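Local structure of hypothetical protein PH0730 (Pyrococcus horikoshii, 2P8T) at residues G89-K103 and M147-E159. The protein is of unknown function but may bind ATP and have aminoacyl-tRNA ligase activity, neither of them firmly established. Sequence-based numbering, arbitrary orientation.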
ATOM      1  N   GLY A  89       7.834  -4.852  -3.608  1.00 23.98           N
ATOM      2  CA  GLY A  89       7.639  -6.293  -3.519  1.00 23.68           C
ATOM      3  C   GLY A  89       8.771  -6.930  -2.751  1.00 23.73           C
ATOM      4  O   GLY A  89       9.941  -6.672  -3.024  1.00 24.17           O
ATOM      5  N   VAL A  90       8.418  -7.785  -1.798  1.00 23.96           N
ATOM      6  CA  VAL A  90       9.386  -8.557  -1.039  1.00 23.78           C
ATOM      7  C   VAL A  90       8.926 -10.022  -1.013  1.00 24.43           C
ATOM      8  O   VAL A  90       7.896 -10.376  -1.593  1.00 23.76           O
ATOM      9  CB  VAL A  90       9.577  -8.011   0.422  1.00 24.29           C
ATOM     10  CG1 VAL A  90      10.134  -6.588   0.424  1.00 23.76           C
ATOM     11  CG2 VAL A  90       8.257  -8.067   1.219  1.00 23.06           C
ATOM     12  N   SER A  91       9.694 -10.869  -0.344  1.00 25.25           N
ATOM     13  CA  SER A  91       9.299 -12.260  -0.145  1.00 26.26           C
ATOM     14  C   SER A  91       9.506 -12.629   1.327  1.00 26.16           C
ATOM     15  O   SER A  91      10.559 -12.350   1.904  1.00 25.44           O
ATOM     16  CB  SER A  91      10.104 -13.167  -1.082  1.00 26.62           C
ATOM     17  OG  SER A  91      10.168 -14.488  -0.582  1.00 30.03           O
ATOM     18  N   VAL A  92       8.487 -13.225   1.949  1.00 25.96           N
ATOM     19  CA  VAL A  92       8.582 -13.581   3.362  1.00 26.88           C
ATOM     20  C   VAL A  92       8.306 -15.075   3.463  1.00 28.50           C
ATOM     21  O   VAL A  92       7.222 -15.524   3.098  1.00 28.80           O
ATOM     22  CB  VAL A  92       7.575 -12.780   4.254  1.00 26.31           C
ATOM     23  CG1 VAL A  92       7.698 -13.191   5.727  1.00 25.29           C
ATOM     24  CG2 VAL A  92       7.799 -11.281   4.116  1.00 25.26           C
ATOM     25  N   ASP A  93       9.307 -15.841   3.902  1.00 30.11           N
ATOM     26  CA  ASP A  93       9.151 -17.285   4.075  1.00 31.69           C
ATOM     27  C   ASP A  93       8.543 -17.912   2.809  1.00 31.66           C
ATOM     28  O   ASP A  93       7.672 -18.778   2.895  1.00 32.40           O
ATOM     29  CB  ASP A  93       8.277 -17.586   5.314  1.00 31.94           C
ATOM     30  CG  ASP A  93       9.024 -17.381   6.643  1.00 34.34           C
ATOM     31  OD1 ASP A  93      10.163 -17.884   6.767  1.00 35.82           O
ATOM     32  OD2 ASP A  93       8.468 -16.729   7.570  1.00 36.42           O
ATOM     33  N   GLY A  94       8.975 -17.429   1.645  1.00 31.51           N
ATOM     34  CA  GLY A  94       8.523 -17.954   0.353  1.00 30.60           C
ATOM     35  C   GLY A  94       7.184 -17.471  -0.197  1.00 30.11           C
ATOM     36  O   GLY A  94       6.779 -17.909  -1.270  1.00 30.56           O
ATOM     37  N   TYR A  95       6.490 -16.597   0.538  1.00 29.20           N
ATOM     38  CA  TYR A  95       5.246 -15.965   0.068  1.00 28.78           C
ATOM     39  C   TYR A  95       5.505 -14.562  -0.486  1.00 26.92           C
ATOM     40  O   TYR A  95       6.364 -13.852   0.040  1.00 25.22           O
ATOM     41  CB  TYR A  95       4.244 -15.854   1.221  1.00 30.58           C
ATOM     42  CG  TYR A  95       3.826 -17.185   1.773  1.00 33.06           C
ATOM     43  CD1 TYR A  95       2.853 -17.949   1.129  1.00 36.02           C
ATOM     44  CD2 TYR A  95       4.408 -17.688   2.928  1.00 34.57           C
ATOM     45  CE1 TYR A  95       2.480 -19.186   1.621  1.00 37.39           C
ATOM     46  CE2 TYR A  95       4.041 -18.918   3.434  1.00 37.34           C
ATOM     47  CZ  TYR A  95       3.071 -19.662   2.780  1.00 36.64           C
ATOM     48  OH  TYR A  95       2.695 -20.890   3.292  1.00 37.74           O
ATOM     49  N   PRO A  96       4.750 -14.150  -1.530  1.00 26.03           N
ATOM     50  CA  PRO A  96       4.890 -12.752  -1.984  1.00 24.77           C
ATOM     51  C   PRO A  96       4.446 -11.772  -0.909  1.00 23.58           C
ATOM     52  O   PRO A  96       3.431 -11.992  -0.263  1.00 22.75           O
ATOM     53  CB  PRO A  96       3.960 -12.665  -3.206  1.00 25.08           C
ATOM     54  CG  PRO A  96       3.034 -13.844  -3.091  1.00 25.88           C
ATOM     55  CD  PRO A  96       3.773 -14.906  -2.342  1.00 25.96           C
ATOM     56  N   GLY A  97       5.200 -10.687  -0.750  1.00 22.44           N
ATOM     57  CA  GLY A  97       4.883  -9.663   0.224  1.00 21.76           C
ATOM     58  C   GLY A  97       5.006  -8.251  -0.320  1.00 20.83           C
ATOM     59  O   GLY A  97       5.484  -8.041  -1.441  1.00 20.65           O
ATOM     60  N   ILE A  98       4.595  -7.281   0.495  1.00 19.91           N
ATOM     61  CA  ILE A  98       4.677  -5.873   0.141  1.00 18.81           C
ATOM     62  C   ILE A  98       5.099  -5.088   1.393  1.00 18.83           C
ATOM     63  O   ILE A  98       4.603  -5.345   2.485  1.00 18.38           O
ATOM     64  CB  ILE A  98       3.301  -5.355  -0.383  1.00 19.01           C
ATOM     65  CG1 ILE A  98       3.017  -5.889  -1.790  1.00 18.85           C
ATOM     66  CG2 ILE A  98       3.220  -3.813  -0.337  1.00 18.82           C
ATOM     67  CD1 ILE A  98       3.776  -5.127  -2.894  1.00 17.76           C
ATOM     68  N   ALA A  99       6.035  -4.163   1.225  1.00 17.68           N
ATOM     69  CA  ALA A  99       6.431  -3.281   2.298  1.00 17.76           C
ATOM     70  C   ALA A  99       6.030  -1.860   1.917  1.00 16.98           C
ATOM     71  O   ALA A  99       6.227  -1.438   0.760  1.00 16.37           O
ATOM     72  CB  ALA A  99       7.952  -3.364   2.555  1.00 18.03           C
ATOM     73  N   ILE A 100       5.418  -1.170   2.876  1.00 16.83           N
ATOM     74  CA  ILE A 100       5.085   0.248   2.749  1.00 16.74           C
ATOM     75  C   ILE A 100       5.538   0.993   4.010  1.00 16.89           C
ATOM     76  O   ILE A 100       5.174   0.634   5.135  1.00 17.35           O
ATOM     77  CB  ILE A 100       3.555   0.484   2.516  1.00 16.28           C
ATOM     78  CG1 ILE A 100       3.035  -0.348   1.335  1.00 16.39           C
ATOM     79  CG2 ILE A 100       3.261   1.985   2.348  1.00 16.75           C
ATOM     80  CD1 ILE A 100       1.503  -0.232   1.086  1.00 17.15           C
ATOM     81  N   VAL A 101       6.324   2.047   3.815  1.00 17.15           N
ATOM     82  CA  VAL A 101       6.741   2.918   4.908  1.00 17.86           C
ATOM     83  C   VAL A 101       5.628   3.932   5.103  1.00 19.11           C
ATOM     84  O   VAL A 101       5.151   4.545   4.124  1.00 18.45           O
ATOM     85  CB  VAL A 101       8.050   3.679   4.581  1.00 18.51           C
ATOM     86  CG1 VAL A 101       8.453   4.641   5.720  1.00 18.79           C
ATOM     87  CG2 VAL A 101       9.170   2.718   4.251  1.00 17.90           C
ATOM     88  N   VAL A 102       5.212   4.102   6.352  1.00 18.42           N
ATOM     89  CA  VAL A 102       4.245   5.145   6.719  1.00 19.29           C
ATOM     90  C   VAL A 102       4.996   6.271   7.442  1.00 20.41           C
ATOM     91  O   VAL A 102       5.599   6.061   8.497  1.00 19.56           O
ATOM     92  CB  VAL A 102       3.126   4.606   7.631  1.00 19.68           C
ATOM     93  CG1 VAL A 102       2.127   5.706   7.948  1.00 18.39           C
ATOM     94  CG2 VAL A 102       2.424   3.419   6.973  1.00 19.51           C
ATOM     95  N   LYS A 103       4.945   7.463   6.852  1.00 21.33           N
ATOM     96  CA  LYS A 103       5.710   8.598   7.320  1.00 22.92           C
ATOM     97  C   LYS A 103       4.966   9.301   8.422  1.00 24.25           C
ATOM     98  O   LYS A 103       3.751   9.440   8.353  1.00 23.52           O
ATOM     99  CB  LYS A 103       6.019   9.541   6.147  1.00 23.26           C
ATOM    100  CG  LYS A 103       7.012   8.912   5.181  1.00 25.28           C
ATOM    101  CD  LYS A 103       6.772   9.284   3.726  1.00 27.81           C
ATOM    102  CE  LYS A 103       7.889   8.716   2.865  1.00 31.16           C
ATOM    103  NZ  LYS A 103       7.730   8.968   1.402  1.00 28.56           N
ATOM    104  N   MET A 147      16.161 -11.337  11.307  1.00 23.65           N
ATOM    105  CA  MET A 147      15.223 -12.397  10.915  1.00 21.04           C
ATOM    106  C   MET A 147      15.037 -12.447   9.410  1.00 21.28           C
ATOM    107  O   MET A 147      14.911 -13.531   8.848  1.00 20.09           O
ATOM    108  CB  MET A 147      13.836 -12.189  11.578  1.00 20.96           C
ATOM    109  CG  MET A 147      13.794 -12.259  13.123  1.00 20.78           C
ATOM    110  SD  MET A 147      12.099 -12.292  13.826  1.00 14.56           S
ATOM    111  CE  MET A 147      11.573 -13.897  13.134  1.00 18.53           C
ATOM    112  N   TYR A 148      14.971 -11.271   8.760  1.00 21.00           N
ATOM    113  CA  TYR A 148      14.659 -11.180   7.323  1.00 21.09           C
ATOM    114  C   TYR A 148      15.606 -10.244   6.551  1.00 22.12           C
ATOM    115  O   TYR A 148      15.215  -9.152   6.116  1.00 20.31           O
ATOM    116  CB  TYR A 148      13.201 -10.749   7.083  1.00 21.66           C
ATOM    117  CG  TYR A 148      12.218 -11.704   7.714  1.00 21.63           C
ATOM    118  CD1 TYR A 148      11.855 -12.897   7.074  1.00 22.70           C
ATOM    119  CD2 TYR A 148      11.681 -11.430   8.948  1.00 21.54           C
ATOM    120  CE1 TYR A 148      10.954 -13.793   7.674  1.00 20.62           C
ATOM    121  CE2 TYR A 148      10.787 -12.313   9.554  1.00 21.95           C
ATOM    122  CZ  TYR A 148      10.424 -13.476   8.902  1.00 21.69           C
ATOM    123  OH  TYR A 148       9.552 -14.325   9.551  1.00 20.16           O
ATOM    124  N   PRO A 149      16.853 -10.702   6.342  1.00 22.33           N
ATOM    125  CA  PRO A 149      17.872  -9.828   5.750  1.00 23.17           C
ATOM    126  C   PRO A 149      17.588  -9.374   4.312  1.00 23.40           C
ATOM    127  O   PRO A 149      17.869  -8.227   3.973  1.00 24.02           O
ATOM    128  CB  PRO A 149      19.155 -10.683   5.819  1.00 23.22           C
ATOM    129  CG  PRO A 149      18.674 -12.104   5.899  1.00 22.00           C
ATOM    130  CD  PRO A 149      17.348 -12.067   6.614  1.00 22.42           C
ATOM    131  N   GLU A 150      17.051 -10.252   3.474  1.00 23.97           N
ATOM    132  CA  GLU A 150      16.730  -9.883   2.102  1.00 25.22           C
ATOM    133  C   GLU A 150      15.552  -8.899   2.020  1.00 25.34           C
ATOM    134  O   GLU A 150      15.541  -7.991   1.173  1.00 24.81           O
ATOM    135  CB  GLU A 150      16.512 -11.118   1.228  1.00 26.38           C
ATOM    136  CG  GLU A 150      17.792 -11.944   0.982  1.00 30.41           C
ATOM    137  CD  GLU A 150      18.986 -11.108   0.481  1.00 33.19           C
ATOM    138  OE1 GLU A 150      18.833 -10.310  -0.464  1.00 36.94           O
ATOM    139  OE2 GLU A 150      20.094 -11.260   1.038  1.00 36.45           O
ATOM    140  N   VAL A 151      14.581  -9.063   2.916  1.00 23.88           N
ATOM    141  CA  VAL A 151      13.448  -8.138   2.992  1.00 23.63           C
ATOM    142  C   VAL A 151      13.908  -6.741   3.396  1.00 23.54           C
ATOM    143  O   VAL A 151      13.593  -5.766   2.718  1.00 24.50           O
ATOM    144  CB  VAL A 151      12.360  -8.653   3.998  1.00 23.23           C
ATOM    145  CG1 VAL A 151      11.250  -7.621   4.170  1.00 23.47           C
ATOM    146  CG2 VAL A 151      11.785  -9.991   3.512  1.00 21.22           C
ATOM    147  N   ALA A 152      14.637  -6.660   4.506  1.00 24.18           N
ATOM    148  CA  ALA A 152      15.142  -5.398   5.045  1.00 24.30           C
ATOM    149  C   ALA A 152      15.951  -4.623   4.001  1.00 25.68           C
ATOM    150  O   ALA A 152      15.808  -3.395   3.864  1.00 23.94           O
ATOM    151  CB  ALA A 152      15.965  -5.643   6.304  1.00 24.40           C
ATOM    152  N   LYS A 153      16.759  -5.351   3.237  1.00 26.65           N
ATOM    153  CA  LYS A 153      17.641  -4.711   2.253  1.00 28.54           C
ATOM    154  C   LYS A 153      16.895  -4.003   1.118  1.00 27.80           C
ATOM    155  O   LYS A 153      17.417  -3.054   0.528  1.00 28.11           O
ATOM    156  CB  LYS A 153      18.681  -5.712   1.716  1.00 27.98           C
ATOM    157  CG  LYS A 153      19.896  -5.837   2.632  1.00 30.99           C
ATOM    158  CD  LYS A 153      20.916  -6.839   2.110  1.00 31.52           C
ATOM    159  CE  LYS A 153      22.080  -6.163   1.372  1.00 36.07           C
ATOM    160  NZ  LYS A 153      23.118  -5.631   2.321  1.00 38.31           N
ATOM    161  N   LYS A 154      15.678  -4.462   0.826  1.00 27.28           N
ATOM    162  CA  LYS A 154      14.845  -3.902  -0.234  1.00 26.60           C
ATOM    163  C   LYS A 154      14.068  -2.659   0.184  1.00 25.23           C
ATOM    164  O   LYS A 154      13.597  -1.900  -0.667  1.00 25.56           O
ATOM    165  CB  LYS A 154      13.862  -4.961  -0.750  1.00 27.54           C
ATOM    166  CG  LYS A 154      14.514  -6.036  -1.611  1.00 30.23           C
ATOM    167  CD  LYS A 154      13.499  -6.735  -2.536  1.00 33.60           C
ATOM    168  CE  LYS A 154      12.986  -5.800  -3.635  1.00 35.05           C
ATOM    169  NZ  LYS A 154      12.159  -6.500  -4.671  1.00 38.68           N
ATOM    170  N   ILE A 155      13.920  -2.468   1.488  1.00 23.53           N
ATOM    171  CA  ILE A 155      13.112  -1.383   2.004  1.00 22.43           C
ATOM    172  C   ILE A 155      13.958  -0.107   2.064  1.00 22.94           C
ATOM    173  O   ILE A 155      15.071  -0.100   2.612  1.00 23.41           O
ATOM    174  CB  ILE A 155      12.481  -1.738   3.366  1.00 22.19           C
ATOM    175  CG1 ILE A 155      11.547  -2.948   3.196  1.00 19.22           C
ATOM    176  CG2 ILE A 155      11.671  -0.553   3.925  1.00 20.39           C
ATOM    177  CD1 ILE A 155      11.111  -3.601   4.505  1.00 18.15           C
ATOM    178  N   VAL A 156      13.424   0.951   1.470  1.00 23.02           N
ATOM    179  CA  VAL A 156      14.117   2.233   1.355  1.00 24.18           C
ATOM    180  C   VAL A 156      13.151   3.352   1.736  1.00 24.98           C
ATOM    181  O   VAL A 156      11.990   3.086   2.079  1.00 24.20           O
ATOM    182  CB  VAL A 156      14.665   2.450  -0.098  1.00 24.22           C
ATOM    183  CG1 VAL A 156      15.647   1.347  -0.480  1.00 24.53           C
ATOM    184  CG2 VAL A 156      13.526   2.484  -1.140  1.00 24.23           C
ATOM    185  N   ASP A 157      13.614   4.602   1.674  1.00 25.11           N
ATOM    186  CA  ASP A 157      12.736   5.758   1.903  1.00 25.98           C
ATOM    187  C   ASP A 157      12.103   5.772   3.309  1.00 26.06           C
ATOM    188  O   ASP A 157      10.899   6.015   3.460  1.00 25.06           O
ATOM    189  CB  ASP A 157      11.656   5.841   0.805  1.00 26.34           C
ATOM    190  CG  ASP A 157      10.917   7.182   0.792  1.00 28.59           C
ATOM    191  OD1 ASP A 157      11.478   8.192   1.290  1.00 29.65           O
ATOM    192  OD2 ASP A 157       9.777   7.229   0.276  1.00 28.21           O
ATOM    193  N   TYR A 158      12.910   5.521   4.341  1.00 26.36           N
ATOM    194  CA  TYR A 158      12.432   5.644   5.735  1.00 26.71           C
ATOM    195  C   TYR A 158      13.357   6.497   6.626  1.00 27.56           C
ATOM    196  O   TYR A 158      14.551   6.649   6.346  1.00 28.08           O
ATOM    197  CB  TYR A 158      12.192   4.270   6.387  1.00 26.36           C
ATOM    198  CG  TYR A 158      13.422   3.397   6.420  1.00 26.45           C
ATOM    199  CD1 TYR A 158      14.377   3.530   7.431  1.00 27.72           C
ATOM    200  CD2 TYR A 158      13.647   2.446   5.421  1.00 26.66           C
ATOM    201  CE1 TYR A 158      15.530   2.736   7.441  1.00 27.05           C
ATOM    202  CE2 TYR A 158      14.785   1.643   5.435  1.00 27.48           C
ATOM    203  CZ  TYR A 158      15.717   1.792   6.444  1.00 27.07           C
ATOM    204  OH  TYR A 158      16.845   1.008   6.438  1.00 27.60           O
ATOM    205  N   GLU A 159      12.792   7.014   7.709  1.00 27.70           N
ATOM    206  CA  GLU A 159      13.533   7.811   8.691  1.00 28.76           C
ATOM    207  C   GLU A 159      13.045   7.437  10.072  1.00 27.41           C
ATOM    208  O   GLU A 159      11.947   6.886  10.212  1.00 26.83           O
ATOM    209  CB  GLU A 159      13.281   9.311   8.476  1.00 28.87           C
ATOM    210  CG  GLU A 159      13.812   9.896   7.181  1.00 31.05           C
ATOM    211  CD  GLU A 159      13.712  11.416   7.129  1.00 32.40           C
ATOM    212  OE1 GLU A 159      13.372  12.050   8.166  1.00 36.84           O
ATOM    213  OE2 GLU A 159      13.976  11.987   6.046  1.00 38.22           O
TER
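Tyr148 meets Asp93 at the edge of its ring: OD2 lies near the ring plane and accepts a long hydrogen bond from Tyr148 OH (3.3 Å), on the syn side but 33° out of the carboxylate plane. Val92 CG1 approaches the same ring obliquely, 3.8 Å from Tyr148 CE1, and the Tyr158 ring has the backbone carbon of Ile155 at its edge. The arrangement is a β-hairpin, strands 88-92 and 95-102 joined by a type I' turn from Val92 to Tyr95, packed against helix 149-154 and the loop after it; helix 172-187 covers the other face of the antiparallel sheet. Tyr148 is the N-cap residue of the short helix, and its CG stands anti to its own carbonyl carbon (chi1 -59°), which sends the ring toward the turn. With an alanine here, Val92 CG1 would probably lose its aromatic neighbour and Asp93 OD2 its long bond to the hydroxyl. The helix runs nearly antiparallel to strand 89-92, at 165°, and Val151 is wedged against the strand: CG1 packs on Val90 CG1 (4.0 Å), while CG2 presses on the carbonyl oxygen of Ser91. Further along, Ala99 CB fits against CG1 and CD1 of Ile155, which also touches Ile166 of strand 163-168. Val101 spreads its methyls over the loop, CG1 lying 3.8 Å from Tyr158 CB and CG2 reaching Val156 O; the carbonyl oxygen of Asp157, buried beside them, has no polar partner. Lys154, its chain bent at chi3, gives NZ to Gly89 O at 2.8 Å. At the far end Lys103 NZ, also held by the carbonyl oxygens of Leu81 and Phe84, makes a salt bridge to Asp157 OD2 at 2.9 Å, on its syn side but out of the carboxylate plane.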